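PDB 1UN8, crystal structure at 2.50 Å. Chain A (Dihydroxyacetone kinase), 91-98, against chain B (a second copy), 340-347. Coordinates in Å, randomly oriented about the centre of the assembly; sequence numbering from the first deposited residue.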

# COMPACT_ATOMS: atom_id res chain seq x y z
N VAL A 91 9.87 8.48 -26.26
CA VAL A 91 10.91 7.48 -26.09
C VAL A 91 12.20 7.93 -26.74
O VAL A 91 13.28 7.82 -26.15
CB VAL A 91 10.49 6.10 -26.66
CG1 VAL A 91 11.63 5.08 -26.46
CG2 VAL A 91 9.24 5.61 -25.96
N LEU A 92 12.10 8.46 -27.95
CA LEU A 92 13.29 8.91 -28.67
C LEU A 92 14.00 9.98 -27.83
O LEU A 92 15.20 9.88 -27.57
CB LEU A 92 12.90 9.49 -30.03
CG LEU A 92 14.07 9.92 -30.92
CD1 LEU A 92 15.07 8.77 -31.04
CD2 LEU A 92 13.54 10.33 -32.30
N THR A 93 13.24 10.99 -27.41
CA THR A 93 13.77 12.08 -26.61
C THR A 93 14.60 11.57 -25.45
O THR A 93 15.65 12.14 -25.13
CB THR A 93 12.63 12.94 -26.07
OG1 THR A 93 11.91 13.51 -27.17
CG2 THR A 93 13.17 14.04 -25.19
N ALA A 94 14.15 10.50 -24.80
CA ALA A 94 14.90 9.95 -23.68
C ALA A 94 16.22 9.33 -24.14
O ALA A 94 17.25 9.50 -23.50
CB ALA A 94 14.06 8.90 -22.96
N ILE A 95 16.18 8.61 -25.25
CA ILE A 95 17.36 7.95 -25.80
C ILE A 95 18.44 9.00 -26.08
O ILE A 95 19.57 8.89 -25.58
CB ILE A 95 17.01 7.19 -27.12
CG1 ILE A 95 16.39 5.82 -26.81
CG2 ILE A 95 18.28 6.99 -27.96
CD1 ILE A 95 15.33 5.85 -25.75
N GLN A 96 18.08 10.01 -26.86
CA GLN A 96 19.00 11.09 -27.22
C GLN A 96 19.48 11.86 -26.00
O GLN A 96 20.60 12.39 -25.99
CB GLN A 96 18.31 12.08 -28.14
CG GLN A 96 17.84 11.50 -29.45
CD GLN A 96 17.88 12.54 -30.54
OE1 GLN A 96 18.95 12.90 -31.03
NE2 GLN A 96 16.71 13.04 -30.92
N ALA A 97 18.65 11.93 -24.98
CA ALA A 97 18.99 12.69 -23.79
C ALA A 97 19.99 12.06 -22.84
O ALA A 97 20.71 12.77 -22.15
CB ALA A 97 17.73 13.02 -23.04
N VAL A 98 20.05 10.73 -22.81
CA VAL A 98 20.94 10.06 -21.87
C VAL A 98 21.85 9.01 -22.46
O VAL A 98 22.57 8.33 -21.72
CB VAL A 98 20.11 9.37 -20.75
CG1 VAL A 98 19.21 10.37 -20.08
CG2 VAL A 98 19.28 8.23 -21.34
N VAL B 340 18.04 19.78 -18.98
CA VAL B 340 17.99 20.09 -20.41
C VAL B 340 18.94 19.16 -21.14
O VAL B 340 20.02 18.86 -20.63
CB VAL B 340 18.41 21.56 -20.67
CG1 VAL B 340 18.22 21.91 -22.14
CG2 VAL B 340 17.62 22.51 -19.78
N SER B 341 18.56 18.70 -22.33
CA SER B 341 19.43 17.81 -23.08
C SER B 341 19.74 18.36 -24.46
O SER B 341 19.14 19.34 -24.91
CB SER B 341 18.79 16.43 -23.25
OG SER B 341 17.74 16.46 -24.20
N SER B 342 20.69 17.72 -25.13
CA SER B 342 21.10 18.13 -26.47
C SER B 342 20.62 17.09 -27.48
O SER B 342 21.27 16.07 -27.70
CB SER B 342 22.62 18.24 -26.53
OG SER B 342 23.22 17.09 -25.96
N HIS B 343 19.47 17.35 -28.11
CA HIS B 343 18.94 16.40 -29.07
C HIS B 343 18.85 16.91 -30.51
O HIS B 343 18.23 17.94 -30.79
CB HIS B 343 17.53 15.97 -28.67
CG HIS B 343 16.47 17.08 -28.82
ND1 HIS B 343 16.29 18.08 -27.89
CD2 HIS B 343 15.55 17.31 -29.80
CE1 HIS B 343 15.32 18.88 -28.28
NE2 HIS B 343 14.85 18.43 -29.44
N ALA B 344 19.48 16.15 -31.41
CA ALA B 344 19.50 16.46 -32.83
C ALA B 344 18.11 16.29 -33.44
O ALA B 344 17.36 15.39 -33.06
CB ALA B 344 20.50 15.55 -33.54
N SER B 345 17.77 17.16 -34.38
CA SER B 345 16.47 17.11 -35.05
C SER B 345 16.19 15.73 -35.62
O SER B 345 16.93 15.26 -36.49
CB SER B 345 16.40 18.14 -36.18
OG SER B 345 15.19 18.02 -36.91
N ALA B 346 15.14 15.09 -35.14
CA ALA B 346 14.78 13.77 -35.63
C ALA B 346 14.42 13.88 -37.12
O ALA B 346 14.76 13.00 -37.92
CB ALA B 346 13.60 13.22 -34.83
N ARG B 347 13.73 14.96 -37.47
CA ARG B 347 13.30 15.22 -38.84
C ARG B 347 14.34 14.82 -39.88
O ARG B 347 15.48 15.27 -39.84
CB ARG B 347 12.95 16.69 -38.99
CG ARG B 347 12.83 17.19 -40.41
CD ARG B 347 12.76 18.71 -40.40
NE ARG B 347 13.42 19.31 -41.56
CZ ARG B 347 13.72 20.60 -41.66
NH1 ARG B 347 13.42 21.44 -40.67
NH2 ARG B 347 14.33 21.06 -42.75
O HOH W 1 16.83 14.50 -25.65

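A helix of chain A, residues 91-98, packs against an irregular, extended segment of chain B. About 304 Å² is buried between them. Gln96(A) contributes most. Its CA-to-CB bond points toward chain B, and chi1 is m (-61°). Chi2 lies between wells at -149°, and chi3 is 74°. This conformation sets the amide against the backbone of Ala344(B). NE2 of Gln96(A) donates to O of Ala344(B) at 3.2 Å, with a good angle of 160°. N of Ala344(B) donates to OE1 of Gln96(A) at 3.3 Å, but the 125° angle makes this bond weak. A primary amide suits the place because it can both donate and accept. OE1 is also hydrogen-bonded elsewhere in the structure.

One turn earlier, Leu92(A) is t, p (-176°, 52°). Its CD2 lies 3.8 Å from CB of Ala346(B), an apolar contact. At the other end, CB of Ala97(A) is 3.6 Å from CB of Ser341(B). Both side chains are short, and the backbones come close here: CA of Ala97(A) is 5.2 Å from CA of Ser341(B).

Ser341(B) is p (74°). Its OG lies 2.6 Å from water 1, to which it is hydrogen-bonded. The same water donates to O of Thr93(A) at 2.7 Å, so it bridges the chains.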